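Type VI secretion system-associated protein TagF (Pseudomonas aeruginosa PAO1, PDB 2QNU) is of unknown molecular function but is associated with the type VI secretion system and probably acts in its regulation. Local coordinates at residues E113-L118 with A137-P142; L119-E124 with E130-A135; G103-D108 with A180-G185; N23-P28 with A92-A97. All blocks are in the same frame, centred on the assembly; numbering follows the deposited sequence.

Overall arrangement
Contacts 3 and 4 each set a helix against the central antiparallel sheet, whereas contacts 1 and 2 join helix 110-121 to helix 129-137 and the loop after it, on one face of the sheet. Contacts 1 and 2 have their centres 11 Å apart and meet where Leu118 CD2 lies 3.6 Å from Ala135 CB. Contact 3 lies further along the same layer and holds the acetate; its Leu104 links it to contact 1 through Pro142 and to contact 4 through Leu95, with Leu104 CD2 3.9 Å from Leu95 CD1. Contact 4 packs helix 23-44 on the other face, its centre 17 Å from that of contact 3. Contacts 2 and 3, their centres 24 Å apart, do not touch.

Contact 1. Residues E113-L118 with A137-P142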
loop_
_atom_site.group_PDB
_atom_site.type_symbol
_atom_site.label_atom_id
_atom_site.label_comp_id
_atom_site.label_asym_id
_atom_site.label_seq_id
_atom_site.Cartn_x
_atom_site.Cartn_y
_atom_site.Cartn_z
ATOM N N GLU B 113 7.744 21.331 -2.186
ATOM C CA GLU B 113 8.017 22.459 -3.081
ATOM C C GLU B 113 8.810 23.554 -2.350
ATOM O O GLU B 113 9.818 24.050 -2.875
ATOM C CB GLU B 113 6.700 22.974 -3.625
ATOM C CG GLU B 113 6.143 22.027 -4.655
ATOM C CD GLU B 113 4.728 22.342 -5.106
ATOM O OE1 GLU B 113 4.102 23.264 -4.581
ATOM O OE2 GLU B 113 4.226 21.630 -5.974
ATOM N N GLN B 114 8.426 23.851 -1.111
ATOM C CA GLN B 114 9.194 24.786 -0.294
ATOM C C GLN B 114 10.591 24.267 -0.044
ATOM O O GLN B 114 11.526 25.027 -0.063
ATOM C CB GLN B 114 8.577 25.048 1.093
ATOM C CG GLN B 114 7.136 25.487 1.075
ATOM C CD GLN B 114 6.529 25.720 2.498
ATOM O OE1 GLN B 114 7.227 26.180 3.429
ATOM N NE2 GLN B 114 5.208 25.435 2.643
ATOM N N VAL B 115 10.748 22.977 0.260
ATOM C CA VAL B 115 12.066 22.457 0.496
ATOM C C VAL B 115 12.879 22.537 -0.789
ATOM O O VAL B 115 14.047 22.895 -0.741
ATOM C CB VAL B 115 12.078 20.983 1.015
ATOM C CG1 VAL B 115 13.480 20.455 0.963
ATOM C CG2 VAL B 115 11.544 20.930 2.433
ATOM N N GLU B 116 12.287 22.147 -1.912
ATOM C CA GLU B 116 12.999 22.240 -3.227
ATOM C C GLU B 116 13.449 23.666 -3.525
ATOM O O GLU B 116 14.563 23.893 -3.996
ATOM C CB GLU B 116 12.115 21.769 -4.371
ATOM C CG GLU B 116 11.845 20.237 -4.387
ATOM C CD GLU B 116 10.936 19.851 -5.534
ATOM O OE1 GLU B 116 10.305 20.782 -6.099
ATOM O OE2 GLU B 116 10.841 18.630 -5.909
ATOM N N SER B 117 12.603 24.645 -3.224
ATOM C CA SER B 117 13.025 26.056 -3.462
ATOM C C SER B 117 14.230 26.406 -2.603
ATOM O O SER B 117 15.152 27.132 -3.023
ATOM C CB SER B 117 11.842 26.994 -3.263
ATOM O OG SER B 117 12.295 28.266 -2.934
ATOM N N LEU B 118 14.317 25.843 -1.397
ATOM C CA LEU B 118 15.466 26.191 -0.560
ATOM C C LEU B 118 16.749 25.579 -1.093
ATOM O O LEU B 118 17.759 26.215 -1.131
ATOM C CB LEU B 118 15.264 25.766 0.900
ATOM C CG LEU B 118 14.262 26.590 1.683
ATOM C CD1 LEU B 118 14.248 26.049 3.086
ATOM C CD2 LEU B 118 14.583 28.087 1.660
ATOM N N ALA B 137 16.089 25.960 9.398
ATOM C CA ALA B 137 15.822 25.882 10.835
ATOM C C ALA B 137 14.450 26.447 11.190
ATOM O O ALA B 137 13.893 26.059 12.189
ATOM C CB ALA B 137 16.899 26.631 11.614
ATOM N N GLN B 138 13.919 27.340 10.352
ATOM C CA GLN B 138 12.620 27.960 10.557
ATOM C C GLN B 138 11.512 27.158 9.898
ATOM O O GLN B 138 10.327 27.506 9.971
ATOM C CB GLN B 138 12.617 29.382 9.974
ATOM C CG GLN B 138 13.499 30.442 10.711
ATOM C CD GLN B 138 13.219 31.912 10.241
ATOM O OE1 GLN B 138 12.283 32.150 9.456
ATOM N NE2 GLN B 138 14.043 32.887 10.713
ATOM N N LEU B 139 11.875 26.061 9.251
ATOM C CA LEU B 139 10.932 25.336 8.442
ATOM C C LEU B 139 10.084 24.422 9.339
ATOM O O LEU B 139 10.633 23.735 10.226
ATOM C CB LEU B 139 11.719 24.546 7.394
ATOM C CG LEU B 139 11.223 24.165 6.002
ATOM C CD1 LEU B 139 10.858 25.282 5.082
ATOM C CD2 LEU B 139 12.359 23.355 5.344
ATOM N N PRO B 140 8.751 24.372 9.086
ATOM C CA PRO B 140 7.863 23.532 9.890
ATOM C C PRO B 140 8.034 22.085 9.514
ATOM O O PRO B 140 8.571 21.798 8.445
ATOM C CB PRO B 140 6.463 24.009 9.469
ATOM C CG PRO B 140 6.623 24.387 8.062
ATOM C CD PRO B 140 8.005 25.027 7.997
ATOM N N ALA B 141 7.581 21.174 10.378
ATOM C CA ALA B 141 7.453 19.772 9.979
ATOM C C ALA B 141 6.410 19.700 8.852
ATOM O O ALA B 141 5.577 20.628 8.708
ATOM C CB ALA B 141 7.015 18.873 11.181
ATOM N N PRO B 142 6.465 18.625 8.039
ATOM C CA PRO B 142 5.387 18.379 7.098
ATOM C C PRO B 142 4.066 18.032 7.783
ATOM O O PRO B 142 4.062 17.500 8.890
ATOM C CB PRO B 142 5.877 17.182 6.282
ATOM C CG PRO B 142 6.982 16.615 7.015
ATOM C CD PRO B 142 7.553 17.643 7.910
#
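Leu139 points into the flank of helix 110-121 and divides its two methyl groups among three side chains. Its CD2 lies 3.9 Å from CG2 of Val115, the two side chains crossing at about a right angle. Leu118 comes from the front, tip to tip: its CD1 is 4.0 Å from CD2 of Leu139 and just as near to CD1, so that it meets both branches of the fork. Gln114 instead slides past in the opposite direction, its OE1 4.1 Å from Leu139 CD1. Val115 has CG1 anti to its backbone N (chi1 169°), and this leaves CG2, beside that N, as the methyl turned to the leucine.

Further out, Val115 also rests on Val75 and Val91, so its branched side chain touches the loop and the sheet at once. The loop is tied to the helix by a hydrogen bond from NE1 of Trp111, about one turn before Gln114, to Pro140 O, and Pro142 packs on Thr73 and Cys93. Glu116 serves a separate polar cluster, forming salt bridges with Arg59 and Arg186.

Leucine and valine suit the covered part of this joint, and glutamine its solvent-exposed side. With no hydrogen bond between 113-118 and 137-142, cohesion here rests on dispersion and the exclusion of water, while directional bonding comes from Trp111 alongside.

Contact 2. Residues L119-E124 with E130-A135; sequences LLSTLE and EAFEQA
Phe132 turns one face of its ring to the methyl of Thr122, and this CH-pi contact joins helix 129-137 to the end of helix 110-121. Thr122 CG2 stands 3.9 Å from the ring centroid, 21° off the normal; it is displaced toward the rim, where its nearest atom is Phe132 CD2 at 3.6 Å.

Both conformations serve this meeting. Thr122 places OG1 between its backbone N and carbonyl carbon (chi1 68°), which swings CG2 anti to the carbonyl carbon and over the ring. The hydroxyl meanwhile folds back on the turn before it and donates to Leu119 O at an OG1 to O distance of 2.8 Å. That carbonyl oxygen takes a second bond from Thr122 N, so two donors grip it and the rotation of the threonine is fixed. On the other side, Phe132 holds CG anti to its N (chi1 173°), extending the ring from its helix across to 119-124.

The backbone N of Leu119 lies 4.4 Å from Phe132 CE2, and its side chain, though it sets off in the other direction, bends back toward the phenylalanine. Ser121 OG, bonded to Leu118 O, comes equally close to Phe132 CD2. Around them Phe6 meets the ring edge-to-face, and Val91 and Leu10 also pack on it, as befits a large aromatic residue in the core.

Threonine suits this buried place because it has two unlike branches: the polar one is satisfied by the carbonyl of Leu119, leaving the methyl to face the pi electrons of the phenylalanine.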
loop_
_atom_site.group_PDB
_atom_site.type_symbol
_atom_site.label_atom_id
_atom_site.label_comp_id
_atom_site.label_asym_id
_atom_site.label_seq_id
_atom_site.Cartn_x
_atom_site.Cartn_y
_atom_site.Cartn_z
ATOM N N LEU B 119 16.713 24.298 -1.435
ATOM C CA LEU B 119 17.868 23.642 -2.047
ATOM C C LEU B 119 18.314 24.395 -3.339
ATOM O O LEU B 119 19.517 24.518 -3.611
ATOM C CB LEU B 119 17.491 22.226 -2.427
ATOM C CG LEU B 119 17.261 21.188 -1.291
ATOM C CD1 LEU B 119 16.669 19.858 -1.817
ATOM C CD2 LEU B 119 18.518 20.894 -0.606
ATOM N N LEU B 120 17.342 24.795 -4.150
ATOM C CA LEU B 120 17.644 25.478 -5.438
ATOM C C LEU B 120 18.368 26.812 -5.150
ATOM O O LEU B 120 19.368 27.114 -5.778
ATOM C CB LEU B 120 16.373 25.656 -6.277
ATOM C CG LEU B 120 15.904 24.310 -6.804
ATOM C CD1 LEU B 120 14.441 24.342 -7.155
ATOM C CD2 LEU B 120 16.692 23.726 -7.950
ATOM N N SER B 121 17.941 27.517 -4.111
ATOM C CA SER B 121 18.547 28.763 -3.709
ATOM C C SER B 121 20.050 28.670 -3.538
ATOM O O SER B 121 20.762 29.682 -3.708
ATOM C CB SER B 121 17.876 29.321 -2.427
ATOM O OG SER B 121 18.384 28.700 -1.244
ATOM N N THR B 122 20.568 27.485 -3.197
ATOM C CA THR B 122 22.015 27.347 -2.929
ATOM C C THR B 122 22.829 27.264 -4.212
ATOM O O THR B 122 24.051 27.230 -4.161
ATOM C CB THR B 122 22.391 26.061 -2.036
ATOM O OG1 THR B 122 22.138 24.863 -2.778
ATOM C CG2 THR B 122 21.602 26.071 -0.740
ATOM N N LEU B 123 22.174 27.150 -5.349
ATOM C CA LEU B 123 22.918 27.100 -6.621
ATOM C C LEU B 123 23.191 28.512 -7.152
ATOM O O LEU B 123 23.999 28.681 -8.059
ATOM C CB LEU B 123 22.119 26.364 -7.673
ATOM C CG LEU B 123 21.756 24.918 -7.431
ATOM C CD1 LEU B 123 20.684 24.560 -8.403
ATOM C CD2 LEU B 123 22.965 23.984 -7.619
ATOM N N GLU B 124 22.487 29.501 -6.601
ATOM C CA GLU B 124 22.591 30.907 -7.022
ATOM C C GLU B 124 23.969 31.445 -6.590
ATOM O O GLU B 124 24.324 31.370 -5.412
ATOM C CB GLU B 124 21.407 31.727 -6.430
ATOM C CG GLU B 124 19.996 31.221 -6.980
ATOM C CD GLU B 124 18.687 31.680 -6.203
ATOM O OE1 GLU B 124 18.698 32.713 -5.467
ATOM O OE2 GLU B 124 17.609 30.973 -6.359
ATOM N N GLU B 130 24.379 31.331 5.483
ATOM C CA GLU B 130 23.664 31.693 6.732
ATOM C C GLU B 130 22.149 31.748 6.517
ATOM O O GLU B 130 21.392 31.316 7.382
ATOM C CB GLU B 130 24.107 33.058 7.326
ATOM C CG GLU B 130 25.591 33.431 7.329
ATOM C CD GLU B 130 25.848 35.005 7.422
ATOM O OE1 GLU B 130 26.504 35.581 6.496
ATOM O OE2 GLU B 130 25.404 35.679 8.400
ATOM N N ALA B 131 21.709 32.281 5.375
ATOM C CA ALA B 131 20.266 32.405 5.057
ATOM C C ALA B 131 19.573 31.050 4.777
ATOM O O ALA B 131 18.425 30.760 5.239
ATOM C CB ALA B 131 20.091 33.352 3.857
ATOM N N PHE B 132 20.264 30.206 4.025
ATOM C CA PHE B 132 19.825 28.815 3.849
ATOM C C PHE B 132 19.635 28.090 5.189
ATOM O O PHE B 132 18.561 27.554 5.432
ATOM C CB PHE B 132 20.825 28.059 3.005
ATOM C CG PHE B 132 20.555 26.592 2.910
ATOM C CD1 PHE B 132 21.386 25.682 3.537
ATOM C CD2 PHE B 132 19.476 26.124 2.183
ATOM C CE1 PHE B 132 21.160 24.337 3.419
ATOM C CE2 PHE B 132 19.230 24.763 2.095
ATOM C CZ PHE B 132 20.053 23.875 2.743
ATOM N N GLU B 133 20.648 28.136 6.058
ATOM C CA GLU B 133 20.592 27.436 7.356
ATOM C C GLU B 133 19.433 27.941 8.184
ATOM O O GLU B 133 18.671 27.159 8.721
ATOM C CB GLU B 133 21.884 27.618 8.130
ATOM C CG GLU B 133 23.100 26.928 7.472
ATOM C CD GLU B 133 24.444 27.267 8.165
ATOM O OE1 GLU B 133 24.556 28.343 8.840
ATOM O OE2 GLU B 133 25.394 26.447 7.977
ATOM N N GLN B 134 19.311 29.261 8.249
ATOM C CA GLN B 134 18.193 29.956 8.918
ATOM C C GLN B 134 16.872 29.533 8.372
ATOM O O GLN B 134 15.987 29.183 9.117
ATOM C CB GLN B 134 18.345 31.474 8.795
ATOM C CG GLN B 134 19.375 32.032 9.791
ATOM C CD GLN B 134 19.858 33.465 9.477
ATOM O OE1 GLN B 134 19.311 34.150 8.595
ATOM N NE2 GLN B 134 20.883 33.927 10.214
ATOM N N ALA B 135 16.728 29.543 7.056
ATOM C CA ALA B 135 15.481 29.089 6.433
ATOM C C ALA B 135 15.133 27.631 6.782
ATOM O O ALA B 135 13.993 27.344 7.110
ATOM C CB ALA B 135 15.519 29.295 4.906
#

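Contact 3. Residues G103-D108 with A180-G185; sequences GLVGGD and ASHWWG. With ACT (acetate ion), chain F.
Strand 180-185, an inner strand of the antiparallel sheet, lays His182 and Trp184 under the short helix 101-105, where Val105 meets both. Val105 CG2 is 4.0 Å from Trp184 CZ3 and 4.2 Å from His182 CB, while CG1 lies over a face of the indole. The valine crosses the tryptophan obliquely, and even its backbone takes part, with Val105 CA 4.0 Å from Trp184 CH2. A compact beta-branched valine suits this place, since it lets the broad, flat indole come close up to the helix backbone. Trp184 carries CG between its N and carbonyl carbon (chi1 71°), and its six-membered ring slides beneath the helix end; Phe112 meets this indole edge-to-face.

The imidazole of His182 points its NE2 at an acetate ion that is probably a crystallisation additive. The hydrogen bond from NE2 to acetate OXT is short, 2.6 Å, and nearly straight at 173°, and the ion approaches the imidazole edge-on, roughly level with the ring.

In the sheet the strand pairs with 58-62 and 194-199, and Trp183 projects from the opposite face toward Trp32, Phe60 and Phe210. Its NE1 bonds Ser181 OG at 2.9 Å, and that hydroxyl is also bonded to Gly200 O.

The layer continues into the second subunit, whose Arg168 NE bonds Val105 O and whose Leu172 packs on Val105 and His182.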
loop_
_atom_site.group_PDB
_atom_site.type_symbol
_atom_site.label_atom_id
_atom_site.label_comp_id
_atom_site.label_asym_id
_atom_site.label_seq_id
_atom_site.Cartn_x
_atom_site.Cartn_y
_atom_site.Cartn_z
ATOM N N GLY B 103 0.114 9.347 4.048
ATOM C CA GLY B 103 -0.596 10.592 3.814
ATOM C C GLY B 103 0.347 11.670 3.376
ATOM O O GLY B 103 -0.062 12.694 2.875
ATOM N N LEU B 104 1.630 11.456 3.604
ATOM C CA LEU B 104 2.660 12.387 3.207
ATOM C C LEU B 104 3.089 12.169 1.737
ATOM O O LEU B 104 3.127 13.116 0.912
ATOM C CB LEU B 104 3.812 12.121 4.155
ATOM C CG LEU B 104 5.027 12.999 4.249
ATOM C CD1 LEU B 104 4.659 14.415 4.691
ATOM C CD2 LEU B 104 5.941 12.350 5.286
ATOM N N VAL B 105 3.401 10.918 1.402
ATOM C CA VAL B 105 3.676 10.537 0.041
ATOM C C VAL B 105 2.448 10.901 -0.752
ATOM O O VAL B 105 2.527 11.602 -1.758
ATOM C CB VAL B 105 4.015 9.027 -0.114
ATOM C CG1 VAL B 105 4.142 8.694 -1.532
ATOM C CG2 VAL B 105 5.271 8.657 0.681
ATOM N N GLY B 106 1.274 10.556 -0.244
ATOM C CA GLY B 106 0.034 10.867 -0.934
ATOM C C GLY B 106 -0.682 12.131 -0.539
ATOM O O GLY B 106 -1.908 12.231 -0.701
ATOM N N GLY B 107 0.064 13.106 -0.040
ATOM C CA GLY B 107 -0.513 14.338 0.430
ATOM C C GLY B 107 0.028 15.589 -0.275
ATOM O O GLY B 107 0.760 15.505 -1.281
ATOM N N ASP B 108 -0.327 16.735 0.285
ATOM C CA ASP B 108 -0.059 17.998 -0.347
ATOM C C ASP B 108 1.447 18.194 -0.671
ATOM O O ASP B 108 2.363 17.865 0.120
ATOM C CB ASP B 108 -0.611 19.140 0.493
ATOM C CG ASP B 108 -0.350 20.512 -0.148
ATOM O OD1 ASP B 108 -1.144 20.932 -1.017
ATOM O OD2 ASP B 108 0.662 21.157 0.206
ATOM N N ALA B 180 9.991 0.298 3.554
ATOM C CA ALA B 180 10.208 0.764 2.158
ATOM C C ALA B 180 10.749 2.167 2.080
ATOM O O ALA B 180 10.625 2.946 3.048
ATOM C CB ALA B 180 8.895 0.707 1.351
ATOM N N SER B 181 11.307 2.506 0.896
ATOM C CA SER B 181 11.608 3.896 0.587
ATOM C C SER B 181 10.865 4.273 -0.711
ATOM O O SER B 181 10.828 3.460 -1.688
ATOM C CB SER B 181 13.115 4.075 0.505
ATOM O OG SER B 181 13.656 3.303 -0.540
ATOM N N HIS B 182 10.205 5.433 -0.675
ATOM C CA HIS B 182 9.510 6.011 -1.808
ATOM C C HIS B 182 10.271 7.293 -2.227
ATOM O O HIS B 182 10.769 8.052 -1.385
ATOM C CB HIS B 182 8.061 6.366 -1.473
ATOM C CG HIS B 182 7.137 5.175 -1.413
ATOM N ND1 HIS B 182 6.962 4.414 -0.283
ATOM C CD2 HIS B 182 6.392 4.592 -2.382
ATOM C CE1 HIS B 182 6.136 3.416 -0.555
ATOM N NE2 HIS B 182 5.755 3.513 -1.823
ATOM N N TRP B 183 10.322 7.505 -3.522
ATOM C CA TRP B 183 11.123 8.569 -4.142
ATOM C C TRP B 183 10.282 9.074 -5.281
ATOM O O TRP B 183 9.762 8.246 -6.067
ATOM C CB TRP B 183 12.389 7.968 -4.691
ATOM C CG TRP B 183 13.137 7.186 -3.714
ATOM C CD1 TRP B 183 12.957 5.822 -3.421
ATOM C CD2 TRP B 183 14.210 7.628 -2.902
ATOM N NE1 TRP B 183 13.859 5.436 -2.463
ATOM C CE2 TRP B 183 14.631 6.514 -2.115
ATOM C CE3 TRP B 183 14.874 8.870 -2.743
ATOM C CZ2 TRP B 183 15.655 6.609 -1.191
ATOM C CZ3 TRP B 183 15.881 8.965 -1.822
ATOM C CH2 TRP B 183 16.300 7.838 -1.076
ATOM N N TRP B 184 10.019 10.388 -5.311
ATOM C CA TRP B 184 9.162 10.939 -6.358
ATOM C C TRP B 184 9.551 12.385 -6.657
ATOM O O TRP B 184 10.323 12.984 -5.923
ATOM C CB TRP B 184 7.695 10.847 -6.010
ATOM C CG TRP B 184 7.232 11.774 -4.915
ATOM C CD1 TRP B 184 6.561 12.912 -5.079
ATOM C CD2 TRP B 184 7.391 11.589 -3.497
ATOM N NE1 TRP B 184 6.292 13.506 -3.843
ATOM C CE2 TRP B 184 6.817 12.698 -2.866
ATOM C CE3 TRP B 184 7.986 10.599 -2.700
ATOM C CZ2 TRP B 184 6.809 12.834 -1.517
ATOM C CZ3 TRP B 184 7.972 10.749 -1.348
ATOM C CH2 TRP B 184 7.402 11.857 -0.764
ATOM N N GLY B 185 8.992 12.932 -7.731
ATOM C CA GLY B 185 9.180 14.329 -8.024
ATOM C C GLY B 185 8.902 14.699 -9.456
ATOM O O GLY B 185 8.256 13.940 -10.178
HETATM C C ACT F . 4.198 2.369 -4.398
HETATM O O ACT F . 5.154 3.119 -4.800
HETATM O OXT ACT F . 4.068 2.106 -3.142
HETATM C CH3 ACT F . 3.298 1.803 -5.389
#

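Contact 4. Residues N23-P28 with A92-A97; sequences NTFVEP and ACLLPA
Phe25 leaves helix 23-44 toward the sheet and meets two residues of strand 89-95, one near its base and one at its far end. The first is Leu94: its CD1 lies 3.9 Å from Phe25 CB and 4.0 Å from CG, where the aromatic ring begins. The leucine comes in at a slant, one methyl tucked beside the root of the ring. CG is anti to the backbone N (chi1 168°), an extended placement that carries the ring on past Leu94. At the tip, Phe25 CZ reaches Ala92 CB at 4.2 Å. Alanine fits here because its single methyl lets a long aromatic side chain approach the strand, whereas the bulkier leucine two residues on fills the space beside CB.

Ala92 and Leu94 both face the helix, being two apart on a strand, and Cys93 between them faces the other layer. Phe25 also touches Val72 of the adjacent strand 71-77 and stacks with Trp29, one turn further along its own helix; Leu94 is flanked by Pro22 and Glu70. The start of helix 23-44 is thus seated across two neighbouring antiparallel strands, on the face of the sheet opposite helix 101-105.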
loop_
_atom_site.group_PDB
_atom_site.type_symbol
_atom_site.label_atom_id
_atom_site.label_comp_id
_atom_site.label_asym_id
_atom_site.label_seq_id
_atom_site.Cartn_x
_atom_site.Cartn_y
_atom_site.Cartn_z
ATOM N N ASN B 23 23.319 11.957 14.421
ATOM C CA ASN B 23 24.185 11.017 13.707
ATOM C C ASN B 23 23.516 9.683 13.399
ATOM O O ASN B 23 23.922 8.961 12.479
ATOM C CB ASN B 23 25.445 10.806 14.493
ATOM C CG ASN B 23 26.471 9.957 13.747
ATOM O OD1 ASN B 23 26.995 10.359 12.699
ATOM N ND2 ASN B 23 26.799 8.783 14.318
ATOM N N THR B 24 22.479 9.362 14.169
ATOM C CA THR B 24 21.684 8.162 13.944
ATOM C C THR B 24 21.202 8.190 12.539
ATOM O O THR B 24 21.117 7.171 11.854
ATOM C CB THR B 24 20.401 8.079 14.889
ATOM O OG1 THR B 24 19.470 9.142 14.580
ATOM C CG2 THR B 24 20.797 8.115 16.342
ATOM N N PHE B 25 20.862 9.386 12.088
ATOM C CA PHE B 25 20.491 9.536 10.689
ATOM C C PHE B 25 21.680 9.709 9.738
ATOM O O PHE B 25 21.744 9.077 8.686
ATOM C CB PHE B 25 19.552 10.705 10.527
ATOM C CG PHE B 25 19.369 11.062 9.097
ATOM C CD1 PHE B 25 18.614 10.245 8.276
ATOM C CD2 PHE B 25 20.024 12.145 8.550
ATOM C CE1 PHE B 25 18.458 10.537 6.939
ATOM C CE2 PHE B 25 19.893 12.423 7.209
ATOM C CZ PHE B 25 19.104 11.620 6.407
ATOM N N VAL B 26 22.578 10.634 10.087
ATOM C CA VAL B 26 23.648 11.057 9.200
ATOM C C VAL B 26 24.624 9.920 8.856
ATOM O O VAL B 26 24.875 9.673 7.673
ATOM C CB VAL B 26 24.394 12.290 9.781
ATOM C CG1 VAL B 26 25.661 12.638 8.932
ATOM C CG2 VAL B 26 23.454 13.505 9.896
ATOM N N GLU B 27 25.149 9.215 9.862
ATOM C CA GLU B 27 26.060 8.093 9.613
ATOM C C GLU B 27 25.539 7.159 8.502
ATOM O O GLU B 27 26.233 6.979 7.474
ATOM C CB GLU B 27 26.357 7.274 10.906
ATOM C CG GLU B 27 27.772 7.490 11.500
ATOM C CD GLU B 27 28.141 6.482 12.642
ATOM O OE1 GLU B 27 27.368 5.512 12.871
ATOM O OE2 GLU B 27 29.207 6.656 13.312
ATOM N N PRO B 28 24.348 6.530 8.694
ATOM C CA PRO B 28 23.829 5.688 7.607
ATOM C C PRO B 28 23.443 6.421 6.308
ATOM O O PRO B 28 23.518 5.869 5.204
ATOM C CB PRO B 28 22.571 5.019 8.244
ATOM C CG PRO B 28 22.190 5.928 9.382
ATOM C CD PRO B 28 23.489 6.461 9.899
ATOM N N ALA B 92 16.190 17.160 5.368
ATOM C CA ALA B 92 15.476 16.003 5.956
ATOM C C ALA B 92 14.763 16.366 7.249
ATOM O O ALA B 92 15.303 17.077 8.091
ATOM C CB ALA B 92 16.439 14.900 6.231
ATOM N N CYS B 93 13.532 15.883 7.367
ATOM C CA CYS B 93 12.808 15.928 8.622
ATOM C C CYS B 93 12.635 14.511 9.198
ATOM O O CYS B 93 12.052 13.628 8.575
ATOM C CB CYS B 93 11.460 16.560 8.379
ATOM S SG CYS B 93 10.555 16.652 9.837
ATOM N N LEU B 94 13.132 14.312 10.402
ATOM C CA LEU B 94 12.983 13.051 11.103
ATOM C C LEU B 94 11.620 12.952 11.798
ATOM O O LEU B 94 11.267 13.812 12.496
ATOM C CB LEU B 94 14.079 12.942 12.132
ATOM C CG LEU B 94 15.205 11.983 11.771
ATOM C CD1 LEU B 94 16.231 12.676 10.943
ATOM C CD2 LEU B 94 15.818 11.417 13.085
ATOM N N LEU B 95 10.862 11.905 11.564
ATOM C CA LEU B 95 9.531 11.793 12.139
ATOM C C LEU B 95 9.478 10.628 13.150
ATOM O O LEU B 95 10.344 9.717 13.127
ATOM C CB LEU B 95 8.508 11.533 11.042
ATOM C CG LEU B 95 8.375 12.596 9.952
ATOM C CD1 LEU B 95 7.910 11.932 8.676
ATOM C CD2 LEU B 95 7.409 13.699 10.426
ATOM N N PRO B 96 8.469 10.641 14.039
ATOM C CA PRO B 96 8.262 9.480 14.922
ATOM C C PRO B 96 8.148 8.180 14.139
ATOM O O PRO B 96 7.570 8.161 13.031
ATOM C CB PRO B 96 6.935 9.803 15.596
ATOM C CG PRO B 96 6.934 11.292 15.652
ATOM C CD PRO B 96 7.495 11.708 14.336
ATOM N N ALA B 97 8.679 7.105 14.699
ATOM C CA ALA B 97 8.587 5.818 14.043
ATOM C C ALA B 97 7.127 5.402 13.765
ATOM O O ALA B 97 6.886 4.519 12.943
ATOM C CB ALA B 97 9.304 4.752 14.865
#